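Local coordinates for CCMAN5 (Cellulosimicrobium cellulans, PDB 2XSG), which hydrolyses alpha-linked mannose as a calcium-binding glycoside hydrolase of family 92, and enables mannose-6-phosphate modification of yeast-made human lysosomal enzymes, at residues 582-588 with 619-625; 22-26 with 655-661; 594-598 with 610-615; 510-514 with 539-543; 670-676 with 688-694. All blocks are in the same frame, centred on the assembly; numbering follows the deposited sequence.

Contact 1 (582-588 with 619-625). With CA (calcium ion), chain C.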
# COMPACT_ATOMS: atom_id res chain seq x y z
N MET A 582 1.16 26.78 4.01
CA MET A 582 0.82 25.54 3.33
C MET A 582 -0.15 24.72 4.17
O MET A 582 0.25 24.10 5.16
CB MET A 582 2.11 24.74 3.03
CG MET A 582 1.89 23.37 2.35
SD MET A 582 0.97 23.43 0.80
CE MET A 582 1.95 24.54 -0.23
N LEU A 583 -1.43 24.70 3.78
CA LEU A 583 -2.48 24.04 4.60
C LEU A 583 -2.71 22.61 4.15
O LEU A 583 -3.26 21.78 4.90
CB LEU A 583 -3.79 24.84 4.54
CG LEU A 583 -3.67 26.31 4.95
CD1 LEU A 583 -5.04 26.94 5.04
CD2 LEU A 583 -2.90 26.47 6.27
N HIS A 584 -2.29 22.31 2.92
CA HIS A 584 -2.30 20.96 2.39
C HIS A 584 -1.20 20.12 3.04
O HIS A 584 -0.12 20.64 3.33
CB HIS A 584 -2.08 21.00 0.88
CG HIS A 584 -1.93 19.66 0.25
ND1 HIS A 584 -0.77 19.26 -0.40
CD2 HIS A 584 -2.79 18.63 0.14
CE1 HIS A 584 -0.93 18.03 -0.85
NE2 HIS A 584 -2.15 17.63 -0.54
N SER A 585 -1.47 18.83 3.25
CA SER A 585 -0.41 17.91 3.67
C SER A 585 -0.06 16.94 2.56
O SER A 585 -0.96 16.34 1.95
CB SER A 585 -0.79 17.14 4.94
OG SER A 585 0.27 16.28 5.34
N ASN A 586 1.24 16.78 2.31
CA ASN A 586 1.73 15.75 1.38
C ASN A 586 2.05 14.40 2.05
O ASN A 586 2.27 13.40 1.38
CB ASN A 586 2.99 16.24 0.65
CG ASN A 586 2.77 17.55 -0.08
OD1 ASN A 586 3.42 18.57 0.22
ND2 ASN A 586 1.83 17.55 -0.99
N ALA A 587 2.05 14.38 3.38
CA ALA A 587 2.62 13.26 4.14
C ALA A 587 1.58 12.19 4.47
O ALA A 587 1.95 11.09 4.88
CB ALA A 587 3.30 13.78 5.42
N ASN A 588 0.31 12.53 4.29
CA ASN A 588 -0.81 11.63 4.57
C ASN A 588 -1.85 11.64 3.45
O ASN A 588 -1.84 12.53 2.57
CB ASN A 588 -1.49 12.03 5.88
CG ASN A 588 -2.13 10.87 6.58
OD1 ASN A 588 -1.72 9.72 6.41
ND2 ASN A 588 -3.15 11.15 7.37
N THR A 619 8.88 21.11 -2.54
CA THR A 619 7.74 21.92 -2.09
C THR A 619 7.88 22.29 -0.62
O THR A 619 8.65 21.66 0.11
CB THR A 619 6.40 21.16 -2.23
OG1 THR A 619 6.54 19.83 -1.69
CG2 THR A 619 5.95 21.10 -3.68
N TRP A 620 7.10 23.28 -0.20
CA TRP A 620 6.93 23.59 1.22
C TRP A 620 6.09 22.52 1.91
O TRP A 620 5.02 22.16 1.43
CB TRP A 620 6.27 24.95 1.41
CG TRP A 620 7.23 26.07 1.25
CD1 TRP A 620 7.24 27.02 0.25
CD2 TRP A 620 8.35 26.36 2.09
NE1 TRP A 620 8.28 27.89 0.45
CE2 TRP A 620 8.99 27.51 1.56
CE3 TRP A 620 8.87 25.77 3.26
CZ2 TRP A 620 10.12 28.08 2.16
CZ3 TRP A 620 10.00 26.34 3.85
CH2 TRP A 620 10.62 27.48 3.30
N ASN A 621 6.61 22.02 3.02
CA ASN A 621 5.92 21.02 3.82
C ASN A 621 5.75 21.48 5.25
O ASN A 621 6.73 21.63 5.98
CB ASN A 621 6.63 19.68 3.75
CG ASN A 621 6.40 19.00 2.42
OD1 ASN A 621 5.44 18.25 2.26
ND2 ASN A 621 7.24 19.31 1.44
N ARG A 622 4.49 21.73 5.62
CA ARG A 622 4.13 22.14 6.97
C ARG A 622 3.79 20.95 7.86
O ARG A 622 4.11 20.94 9.06
CB ARG A 622 2.96 23.15 6.95
CG ARG A 622 2.43 23.50 8.35
CD ARG A 622 1.38 24.61 8.35
NE ARG A 622 0.81 24.79 9.69
CZ ARG A 622 -0.17 25.64 10.01
NH1 ARG A 622 -0.70 26.46 9.11
NH2 ARG A 622 -0.60 25.69 11.26
N TYR A 623 3.15 19.94 7.28
CA TYR A 623 2.63 18.83 8.08
C TYR A 623 3.34 17.49 7.91
O TYR A 623 3.73 17.11 6.81
CB TYR A 623 1.14 18.66 7.81
CG TYR A 623 0.28 19.88 8.16
CD1 TYR A 623 -0.06 20.81 7.18
CD2 TYR A 623 -0.21 20.06 9.44
CE1 TYR A 623 -0.86 21.91 7.49
CE2 TYR A 623 -0.99 21.17 9.76
CZ TYR A 623 -1.32 22.08 8.78
OH TYR A 623 -2.11 23.18 9.07
N ILE A 624 3.50 16.78 9.03
CA ILE A 624 3.90 15.36 9.04
C ILE A 624 2.63 14.54 9.24
O ILE A 624 1.54 15.10 9.29
CB ILE A 624 4.99 15.04 10.14
CG1 ILE A 624 4.62 15.67 11.49
CG2 ILE A 624 6.37 15.53 9.66
CD1 ILE A 624 5.53 15.24 12.65
N ALA A 625 2.74 13.21 9.32
CA ALA A 625 1.58 12.34 9.32
C ALA A 625 1.12 11.95 10.72
O ALA A 625 0.12 11.25 10.87
CB ALA A 625 1.83 11.10 8.47
CA CA C . -0.80 7.55 6.20
O HOH W 1 -4.44 22.57 7.29
O HOH W 2 2.23 20.37 4.42
O HOH W 3 -0.47 14.75 7.42
O HOH W 4 3.26 17.67 4.03
O HOH W 5 1.20 8.37 5.04
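Y623 sets its ring against the backbone of 582-588, with CE1 3.4 Å from M582 O, while H584 O reaches the ring edge. M582 O, buried without a polar partner, also meets R622 CB. R622 runs extended alongside L583, NH1 3.6 Å from L583 CD2, to a salt bridge with E638; Y623 OH, bonded to A527 O, lies over the R622 guanidinium. Strand 618-623, at the rim of a three-stranded antiparallel sheet, holds a loop of the catalytic domain largely through water: water 2 links H584 O to Y623 N, and water 4 accepts from N586 N and donates to N621 OD1 and Y623 O. N621 ND2 grips T619 OG1 at 3.2 Å. With N621 cut back to alanine, water 4 would probably lose one acceptor and T619 OG1 its amide donor. S585 OG accepts A587 N at 3.3 Å in an ST turn, just ahead of N588, whose OD1 binds calcium at 2.4 Å alongside E589 and D662 while ND2 bonds to Q536 O.

Contact 2 (22-26 with 655-661)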
# COMPACT_ATOMS: atom_id res chain seq x y z
N ASP A 22 12.22 6.06 9.30
CA ASP A 22 10.79 6.37 9.22
C ASP A 22 10.48 7.17 7.94
O ASP A 22 9.74 8.15 7.99
CB ASP A 22 10.34 7.15 10.48
CG ASP A 22 8.82 7.15 10.67
OD1 ASP A 22 8.11 6.31 10.05
OD2 ASP A 22 8.31 7.97 11.46
N PHE A 23 11.04 6.73 6.81
CA PHE A 23 10.90 7.46 5.53
C PHE A 23 10.15 6.61 4.48
O PHE A 23 10.54 6.54 3.31
CB PHE A 23 12.26 7.95 5.00
CG PHE A 23 12.97 8.92 5.92
CD1 PHE A 23 12.82 10.30 5.76
CD2 PHE A 23 13.81 8.46 6.93
CE1 PHE A 23 13.48 11.22 6.61
CE2 PHE A 23 14.48 9.35 7.79
CZ PHE A 23 14.31 10.74 7.63
N GLY A 24 9.07 5.97 4.91
CA GLY A 24 8.25 5.20 3.98
C GLY A 24 7.78 3.85 4.50
O GLY A 24 6.70 3.41 4.15
N ASN A 25 8.61 3.20 5.32
CA ASN A 25 8.33 1.87 5.87
C ASN A 25 8.12 0.79 4.81
O ASN A 25 7.28 -0.08 4.97
CB ASN A 25 7.23 1.90 6.93
CG ASN A 25 7.75 2.43 8.27
OD1 ASN A 25 8.66 1.84 8.87
ND2 ASN A 25 7.18 3.53 8.75
N ASP A 26 8.88 0.88 3.72
CA ASP A 26 8.89 -0.15 2.69
C ASP A 26 10.06 -1.11 2.88
O ASP A 26 10.98 -0.86 3.68
CB ASP A 26 8.93 0.49 1.30
CG ASP A 26 7.57 0.97 0.85
OD1 ASP A 26 6.54 0.28 1.14
OD2 ASP A 26 7.53 2.04 0.22
N MET A 655 10.32 8.77 1.18
CA MET A 655 9.23 9.71 1.39
C MET A 655 9.64 10.68 2.48
O MET A 655 10.68 10.51 3.12
CB MET A 655 7.96 8.98 1.86
CG MET A 655 7.68 7.64 1.22
SD MET A 655 7.06 7.88 -0.42
CE MET A 655 6.52 6.22 -0.81
N LEU A 656 8.77 11.66 2.74
CA LEU A 656 8.91 12.51 3.91
C LEU A 656 9.02 11.66 5.18
O LEU A 656 8.48 10.55 5.21
CB LEU A 656 7.69 13.42 4.03
CG LEU A 656 7.53 14.48 2.92
CD1 LEU A 656 6.18 15.14 3.05
CD2 LEU A 656 8.65 15.50 2.96
N PRO A 657 9.69 12.18 6.22
CA PRO A 657 9.64 11.46 7.49
C PRO A 657 8.16 11.34 7.95
O PRO A 657 7.40 12.29 7.77
CB PRO A 657 10.44 12.35 8.44
CG PRO A 657 10.40 13.74 7.77
CD PRO A 657 10.43 13.46 6.33
N THR A 658 7.81 10.19 8.54
CA THR A 658 6.44 9.79 8.95
C THR A 658 5.49 9.40 7.79
O THR A 658 4.37 8.91 8.03
CB THR A 658 5.68 10.86 9.76
OG1 THR A 658 5.25 11.90 8.88
CG2 THR A 658 6.49 11.43 10.93
N MET A 659 5.89 9.66 6.56
CA MET A 659 5.01 9.44 5.42
C MET A 659 5.03 7.98 4.99
O MET A 659 5.81 7.59 4.13
CB MET A 659 5.42 10.37 4.27
CG MET A 659 4.63 10.19 2.97
SD MET A 659 5.21 11.42 1.79
CE MET A 659 4.35 10.89 0.31
N ASP A 660 4.20 7.15 5.62
CA ASP A 660 4.16 5.72 5.31
C ASP A 660 3.54 5.55 3.94
O ASP A 660 2.66 6.32 3.58
CB ASP A 660 3.33 4.98 6.36
CG ASP A 660 3.98 5.00 7.73
OD1 ASP A 660 5.22 5.09 7.79
OD2 ASP A 660 3.24 4.96 8.75
N ASN A 661 4.03 4.59 3.17
CA ASN A 661 3.47 4.33 1.84
C ASN A 661 2.01 3.83 1.95
O ASN A 661 1.18 4.11 1.07
CB ASN A 661 4.34 3.30 1.10
CG ASN A 661 4.26 3.41 -0.42
OD1 ASN A 661 3.26 3.90 -0.98
ND2 ASN A 661 5.31 2.95 -1.11
O HOH W 6 7.37 6.46 7.32
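D22 to D26 meet M655 to N661 where the N-terminal domain joins the catalytic domain, the latter's loop folding into a type II beta turn from L656 to M659. Three backbone bonds stitch the two loops together. T658 N donates to D22 O at 2.9 Å, nearly along the C=O axis. M655 N reaches F23 O at 3.1 Å from above the carbonyl plane, and N661 N meets G24 O at 3.1 Å, tilted modestly from the plane of the G24 carbonyl. Within the turn, M659 N is satisfied by L656 O. M659 O has no polar partner, its nearest approach across the contact being G24 CA, a CA-H...O contact of 3.4 Å. At its positive phi (137°) a CB on G24 would jam against F23 O and also crowd M655 CG, which calls for glycine. G24 N donates to water 6, which in turn donates toward the D22 and D660 carboxylates. N25 ND2 gives D660 OD1 a 2.7 Å bond that lies in the amide plane yet comes from above the carboxylate plane; N25 OD1 is taken by N49 N. The F23 ring rests CE1 on P657 CB at 3.7 Å, with M655 O in plane at the ring edge. N661 turns CG opposite its own N (chi1 -154°), letting ND2, also bonded to S667 OG, meet the syn lone pair of D26 OD2 at 2.7 Å, almost straight at 174°.

Contact 3 (594-598 with 610-615); sequences APYLF and WARAIY
P595 and I614 cross at about a right angle, and their meeting is tight: CG of the proline ring lies 3.4 Å from I614 CD1. I614 CG1 stands beside its own backbone N (chi1 -66°) and the chain then runs on extended, which carries CD1 out to the proline. P595 CB also lies 4.2 Å from W610 CB. Past it, F598 and W610 lie nearly parallel, planes 16° apart, but slid so far that the F598 ring and the indole five-membered ring barely overlap, with centroids 5.5 Å apart. They touch at one corner, F598 CE1 to W610 CD1 at 3.6 Å, and W610 NE1 is turned to E573 OE2. These contacts fold the 594-598 turn, which begins as 3-10, back onto helix 604-616 within the catalytic domain, an (alpha/alpha)6 barrel in this family, about 13 Å from the calcium at the side chain of Y615. P595 O is tied to the same helix through T607 OG1. Y596 leaves the backbone pointing from the helix, but its ring swings back so that CE2 comes 4.2 Å from A611 CB. It crosses Y615 at about a right angle, its OH 4.0 Å from Y615 CE2. Water 7 spans the two phenols, 2.7 Å from Y596 OH and more weakly bonded to Y615 OH. F678 stacks its ring on that of Y596.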
# COMPACT_ATOMS: atom_id res chain seq x y z
N ALA A 594 -6.35 16.95 -3.01
CA ALA A 594 -6.43 18.43 -2.95
C ALA A 594 -5.71 19.17 -4.08
O ALA A 594 -6.21 20.18 -4.56
CB ALA A 594 -6.00 18.96 -1.61
N PRO A 595 -4.51 18.69 -4.51
CA PRO A 595 -3.85 19.38 -5.62
C PRO A 595 -4.63 19.40 -6.92
O PRO A 595 -4.42 20.29 -7.73
CB PRO A 595 -2.55 18.60 -5.80
CG PRO A 595 -2.31 17.96 -4.46
CD PRO A 595 -3.63 17.69 -3.87
N TYR A 596 -5.52 18.43 -7.11
CA TYR A 596 -6.31 18.34 -8.33
C TYR A 596 -7.64 19.09 -8.26
O TYR A 596 -8.43 19.03 -9.20
CB TYR A 596 -6.54 16.87 -8.71
CG TYR A 596 -5.26 16.10 -8.94
CD1 TYR A 596 -4.58 15.48 -7.89
CD2 TYR A 596 -4.71 15.99 -10.23
CE1 TYR A 596 -3.40 14.78 -8.10
CE2 TYR A 596 -3.53 15.29 -10.44
CZ TYR A 596 -2.88 14.69 -9.38
OH TYR A 596 -1.71 13.99 -9.59
N LEU A 597 -7.90 19.80 -7.16
CA LEU A 597 -9.19 20.51 -7.04
C LEU A 597 -9.24 21.87 -7.72
O LEU A 597 -10.31 22.46 -7.87
CB LEU A 597 -9.64 20.59 -5.58
CG LEU A 597 -9.71 19.22 -4.88
CD1 LEU A 597 -10.23 19.36 -3.46
CD2 LEU A 597 -10.55 18.23 -5.67
N PHE A 598 -8.08 22.38 -8.12
CA PHE A 598 -8.03 23.62 -8.89
C PHE A 598 -8.76 23.51 -10.23
O PHE A 598 -9.26 24.52 -10.74
CB PHE A 598 -6.59 24.10 -9.08
CG PHE A 598 -5.94 24.59 -7.82
CD1 PHE A 598 -4.95 23.82 -7.19
CD2 PHE A 598 -6.30 25.82 -7.27
CE1 PHE A 598 -4.31 24.29 -6.03
CE2 PHE A 598 -5.67 26.29 -6.11
CZ PHE A 598 -4.67 25.52 -5.49
N TRP A 610 0.96 22.21 -9.27
CA TRP A 610 1.08 21.49 -8.00
C TRP A 610 1.33 20.01 -8.16
O TRP A 610 2.10 19.44 -7.38
CB TRP A 610 -0.14 21.76 -7.10
CG TRP A 610 -0.02 23.11 -6.48
CD1 TRP A 610 -0.79 24.22 -6.74
CD2 TRP A 610 0.98 23.52 -5.53
NE1 TRP A 610 -0.33 25.29 -5.99
CE2 TRP A 610 0.74 24.88 -5.23
CE3 TRP A 610 2.03 22.85 -4.88
CZ2 TRP A 610 1.52 25.59 -4.32
CZ3 TRP A 610 2.81 23.56 -3.98
CH2 TRP A 610 2.55 24.91 -3.71
N ALA A 611 0.70 19.40 -9.16
CA ALA A 611 0.96 17.99 -9.49
C ALA A 611 2.43 17.78 -9.86
O ALA A 611 3.10 16.91 -9.29
CB ALA A 611 0.05 17.50 -10.60
N ARG A 612 2.95 18.59 -10.79
CA ARG A 612 4.35 18.47 -11.15
C ARG A 612 5.28 18.76 -9.96
O ARG A 612 6.29 18.07 -9.78
CB ARG A 612 4.69 19.34 -12.37
CG ARG A 612 6.11 19.16 -12.90
CD ARG A 612 6.35 17.81 -13.56
NE ARG A 612 7.77 17.53 -13.78
CZ ARG A 612 8.32 17.23 -14.96
NH1 ARG A 612 7.57 17.14 -16.05
NH2 ARG A 612 9.62 16.97 -15.04
N ALA A 613 4.92 19.75 -9.14
CA ALA A 613 5.78 20.20 -8.03
C ALA A 613 5.88 19.20 -6.87
O ALA A 613 6.99 18.84 -6.42
CB ALA A 613 5.30 21.58 -7.51
N ILE A 614 4.73 18.77 -6.37
CA ILE A 614 4.68 17.82 -5.25
C ILE A 614 5.43 16.55 -5.60
O ILE A 614 6.16 16.01 -4.77
CB ILE A 614 3.21 17.51 -4.82
CG1 ILE A 614 2.54 18.76 -4.24
CG2 ILE A 614 3.16 16.38 -3.72
CD1 ILE A 614 1.00 18.69 -4.21
N TYR A 615 5.25 16.06 -6.82
CA TYR A 615 5.77 14.73 -7.16
C TYR A 615 7.17 14.72 -7.76
O TYR A 615 7.84 13.69 -7.73
CB TYR A 615 4.80 13.97 -8.06
CG TYR A 615 3.52 13.63 -7.36
CD1 TYR A 615 3.43 12.48 -6.58
CD2 TYR A 615 2.40 14.46 -7.47
CE1 TYR A 615 2.27 12.15 -5.91
CE2 TYR A 615 1.22 14.14 -6.81
CZ TYR A 615 1.15 12.98 -6.03
OH TYR A 615 -0.01 12.65 -5.37
O HOH W 7 -1.32 12.10 -7.69

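Contact 4 (510-514 with 539-543); sequences GLLTP and LWQYH
L511 and L512 make a buried, mainly apolar contact with 539-543, joining the end of strand 508-512 to the short helix 539-542. Both L511 methyls lie on the W540 indole. CD1 lies over the W540 face, 3.5 Å from CZ2, and CD2 sits 3.8 Å from the centroid of the W540 six-membered ring, a CH-pi contact. The same CD2 stands over the centre of the H543 imidazole at 4.0 Å, almost on the ring normal; L512 N lies near that ring's edge. A leucine in place of W540 would probably leave L511 CD1 without its aromatic face, strip CD2 of one of its two, and open a gap. In the family 92 catalytic domain the strand pairs with 496-497, and helix 455-474 covers L512 and L539 through P455. With chi1 at 180°, L512 turns CG away from its own N, and CD2 ends 3.6 Å from Y542 CB. L539 crosses L512 at about a right angle, its CD2 4.0 Å from L512 CG.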
# COMPACT_ATOMS: atom_id res chain seq x y z
N GLY A 510 -16.89 29.22 3.53
CA GLY A 510 -17.35 28.19 4.46
C GLY A 510 -16.39 27.01 4.55
O GLY A 510 -15.81 26.59 3.54
N LEU A 511 -16.26 26.46 5.75
CA LEU A 511 -15.34 25.34 5.99
C LEU A 511 -15.91 24.36 6.99
O LEU A 511 -16.60 24.74 7.94
CB LEU A 511 -14.01 25.84 6.55
CG LEU A 511 -13.10 26.78 5.79
CD1 LEU A 511 -11.94 27.15 6.71
CD2 LEU A 511 -12.60 26.13 4.52
N LEU A 512 -15.60 23.08 6.78
CA LEU A 512 -15.90 22.03 7.73
C LEU A 512 -15.49 22.49 9.13
O LEU A 512 -14.34 22.90 9.34
CB LEU A 512 -15.15 20.76 7.36
CG LEU A 512 -15.35 19.53 8.27
CD1 LEU A 512 -16.78 18.95 8.16
CD2 LEU A 512 -14.33 18.46 7.93
N THR A 513 -16.44 22.43 10.05
CA THR A 513 -16.29 22.90 11.44
C THR A 513 -17.10 21.98 12.38
O THR A 513 -18.21 21.59 12.05
CB THR A 513 -16.81 24.37 11.57
OG1 THR A 513 -16.13 25.19 10.63
CG2 THR A 513 -16.57 24.94 12.95
N PRO A 514 -16.54 21.62 13.56
CA PRO A 514 -17.33 20.81 14.47
C PRO A 514 -18.58 21.58 14.95
O PRO A 514 -18.54 22.81 15.14
CB PRO A 514 -16.38 20.55 15.64
CG PRO A 514 -15.46 21.75 15.62
CD PRO A 514 -15.24 21.98 14.16
N LEU A 539 -8.95 20.38 9.89
CA LEU A 539 -10.23 20.72 9.26
C LEU A 539 -10.09 21.17 7.79
O LEU A 539 -10.85 20.73 6.95
CB LEU A 539 -11.02 21.73 10.11
CG LEU A 539 -11.54 21.14 11.42
CD1 LEU A 539 -11.78 22.20 12.45
CD2 LEU A 539 -12.78 20.28 11.22
N TRP A 540 -9.09 22.01 7.48
CA TRP A 540 -8.82 22.39 6.09
C TRP A 540 -8.59 21.17 5.19
O TRP A 540 -9.00 21.17 4.02
CB TRP A 540 -7.61 23.29 5.98
CG TRP A 540 -7.89 24.75 6.18
CD1 TRP A 540 -7.70 25.47 7.31
CD2 TRP A 540 -8.37 25.67 5.19
NE1 TRP A 540 -8.05 26.78 7.10
CE2 TRP A 540 -8.46 26.93 5.81
CE3 TRP A 540 -8.76 25.54 3.85
CZ2 TRP A 540 -8.91 28.07 5.13
CZ3 TRP A 540 -9.20 26.68 3.17
CH2 TRP A 540 -9.27 27.93 3.82
N GLN A 541 -7.93 20.14 5.72
CA GLN A 541 -7.60 18.94 4.95
C GLN A 541 -8.84 18.03 4.81
O GLN A 541 -9.16 17.55 3.71
CB GLN A 541 -6.42 18.21 5.61
CG GLN A 541 -5.09 19.01 5.51
CD GLN A 541 -4.04 18.61 6.53
OE1 GLN A 541 -4.23 17.67 7.31
NE2 GLN A 541 -2.89 19.32 6.53
N TYR A 542 -9.54 17.81 5.92
CA TYR A 542 -10.80 17.09 5.91
C TYR A 542 -11.95 17.83 5.24
O TYR A 542 -12.93 17.20 4.82
CB TYR A 542 -11.21 16.71 7.33
CG TYR A 542 -10.64 15.42 7.83
CD1 TYR A 542 -9.37 15.35 8.42
CD2 TYR A 542 -11.38 14.25 7.74
CE1 TYR A 542 -8.86 14.14 8.90
CE2 TYR A 542 -10.88 13.04 8.20
CZ TYR A 542 -9.63 13.00 8.79
OH TYR A 542 -9.19 11.77 9.23
N HIS A 543 -11.86 19.16 5.12
CA HIS A 543 -12.90 19.94 4.43
C HIS A 543 -13.35 19.34 3.08
O HIS A 543 -14.55 19.32 2.75
CB HIS A 543 -12.50 21.41 4.25
CG HIS A 543 -13.56 22.23 3.58
ND1 HIS A 543 -13.43 22.69 2.29
CD2 HIS A 543 -14.79 22.61 3.99
CE1 HIS A 543 -14.52 23.34 1.94
NE2 HIS A 543 -15.37 23.30 2.95

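Contact 5 (670-676 with 688-694)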
# COMPACT_ATOMS: atom_id res chain seq x y z
N PHE A 670 1.92 8.39 -7.04
CA PHE A 670 3.01 8.85 -7.90
C PHE A 670 2.81 8.37 -9.34
O PHE A 670 2.95 9.15 -10.29
CB PHE A 670 4.37 8.37 -7.39
CG PHE A 670 5.53 8.88 -8.21
CD1 PHE A 670 5.88 8.27 -9.41
CD2 PHE A 670 6.27 9.98 -7.78
CE1 PHE A 670 6.94 8.77 -10.18
CE2 PHE A 670 7.33 10.48 -8.55
CZ PHE A 670 7.67 9.87 -9.73
N VAL A 671 2.51 7.09 -9.51
CA VAL A 671 2.21 6.57 -10.84
C VAL A 671 1.09 7.39 -11.50
O VAL A 671 1.21 7.78 -12.66
CB VAL A 671 1.82 5.10 -10.77
CG1 VAL A 671 1.14 4.64 -12.09
CG2 VAL A 671 3.07 4.25 -10.48
N ALA A 672 0.01 7.64 -10.76
CA ALA A 672 -1.15 8.37 -11.28
C ALA A 672 -0.77 9.79 -11.72
O ALA A 672 -1.21 10.27 -12.79
CB ALA A 672 -2.26 8.42 -10.22
N ALA A 673 0.04 10.46 -10.90
CA ALA A 673 0.52 11.80 -11.23
C ALA A 673 1.34 11.78 -12.52
O ALA A 673 1.18 12.65 -13.37
CB ALA A 673 1.32 12.38 -10.08
N ALA A 674 2.19 10.74 -12.65
CA ALA A 674 3.09 10.58 -13.81
C ALA A 674 2.31 10.37 -15.09
O ALA A 674 2.63 10.98 -16.12
CB ALA A 674 4.06 9.44 -13.61
N VAL A 675 1.29 9.51 -15.03
CA VAL A 675 0.37 9.33 -16.17
C VAL A 675 -0.40 10.63 -16.40
O VAL A 675 -0.60 11.06 -17.55
CB VAL A 675 -0.60 8.15 -15.92
CG1 VAL A 675 -1.70 8.06 -17.03
CG2 VAL A 675 0.17 6.85 -15.84
N GLY A 676 -0.82 11.26 -15.30
CA GLY A 676 -1.52 12.52 -15.36
C GLY A 676 -3.02 12.41 -15.16
O GLY A 676 -3.75 13.36 -15.47
N GLN A 688 -9.26 12.99 -12.98
CA GLN A 688 -8.88 14.38 -13.23
C GLN A 688 -7.51 14.48 -13.91
O GLN A 688 -6.56 13.78 -13.53
CB GLN A 688 -8.89 15.19 -11.93
CG GLN A 688 -10.31 15.42 -11.33
CD GLN A 688 -11.13 16.40 -12.15
OE1 GLN A 688 -10.60 17.40 -12.66
NE2 GLN A 688 -12.44 16.13 -12.28
N VAL A 689 -7.43 15.41 -14.87
CA VAL A 689 -6.21 15.66 -15.63
C VAL A 689 -5.23 16.47 -14.78
O VAL A 689 -5.62 17.46 -14.14
CB VAL A 689 -6.51 16.40 -16.95
CG1 VAL A 689 -5.22 16.93 -17.59
CG2 VAL A 689 -7.23 15.46 -17.92
N GLY A 690 -3.97 16.02 -14.76
CA GLY A 690 -2.91 16.74 -14.05
C GLY A 690 -1.84 17.26 -14.98
O GLY A 690 -2.14 17.95 -15.96
N SER A 691 -0.58 16.92 -14.69
CA SER A 691 0.56 17.31 -15.50
C SER A 691 1.39 16.08 -15.87
O SER A 691 2.34 15.74 -15.15
CB SER A 691 1.40 18.35 -14.75
OG SER A 691 2.54 18.75 -15.51
N PRO A 692 1.03 15.39 -16.98
CA PRO A 692 1.78 14.19 -17.37
C PRO A 692 3.28 14.48 -17.42
O PRO A 692 3.69 15.49 -18.01
CB PRO A 692 1.26 13.84 -18.77
CG PRO A 692 0.05 14.68 -19.01
CD PRO A 692 -0.08 15.70 -17.90
N PHE A 693 4.09 13.59 -16.83
CA PHE A 693 5.53 13.82 -16.69
C PHE A 693 6.33 13.56 -17.95
O PHE A 693 7.36 14.17 -18.15
CB PHE A 693 6.18 12.91 -15.62
CG PHE A 693 5.60 13.02 -14.24
CD1 PHE A 693 4.61 13.95 -13.92
CD2 PHE A 693 6.11 12.21 -13.23
CE1 PHE A 693 4.11 14.04 -12.64
CE2 PHE A 693 5.61 12.28 -11.94
CZ PHE A 693 4.61 13.20 -11.64
N PHE A 694 5.87 12.61 -18.77
CA PHE A 694 6.72 12.05 -19.82
C PHE A 694 6.23 12.37 -21.23
O PHE A 694 5.04 12.59 -21.46
CB PHE A 694 6.86 10.53 -19.63
CG PHE A 694 7.36 10.14 -18.26
CD1 PHE A 694 8.62 10.52 -17.83
CD2 PHE A 694 6.58 9.39 -17.41
CE1 PHE A 694 9.09 10.16 -16.56
CE2 PHE A 694 7.04 9.02 -16.14
CZ PHE A 694 8.29 9.40 -15.72
O HOH W 8 -0.46 14.68 -12.74
O HOH W 9 3.36 10.66 -18.85
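F693 is the aromatic centre of this contact. Its edge points into the face of F670 in a T-shaped pair, centroids 5.7 Å apart and planes at 82°. Its own face takes A674, whose CA lies 3.4 Å from the ring centroid in a CH-pi contact, while A673 CB touches CZ at 3.7 Å. F693 CG lies beside the backbone N (chi1 -58°), which brings the ring over A674. F694 adds CE2 at 3.9 Å from A674 CB. Among the polar contacts, F693 N gives A674 O a bond of 3.1 Å, and water 9, bonded also to F694 N, donates to the same oxygen. Water 8 joins A673 O to S691 N. Helix 665-675 ends here in a Schellman motif with G676, at positive phi, as C-prime residue, before the chain turns into the small three-stranded sheet that includes 677-678 and 686-689. G676 O accepts G690 N at 2.8 Å, reached from above the carbonyl plane. At its positive phi a CB on G676 would jam against V675 O, and P692 CD would crowd it as well; P692 CB lies 3.6 Å from V675 O.

In the fold
Contact 2 opens near the N terminus at 22-26 and closes at 655-661, binding the N-terminal domain to the catalytic domain, with contacts 1, 3 and 4 nested inside. Contact 4 closes first, joining strand 508-512 to helix 539-542. Contact 1 opens afterwards and ties a loop to strand 618-623; Q541 links the two by a probable hydrogen bond to L583 O. Contact 3, nested inside contact 1, folds a turn onto helix 604-616 and packs on contact 1 through W610 and P595. Contact 2 meets contact 1 at T658 and A625. Last comes contact 5, closing the end of helix 665-675 on the chain after strand 686-689, with Y596 and Y615 of contact 3 packing on A673. None cross.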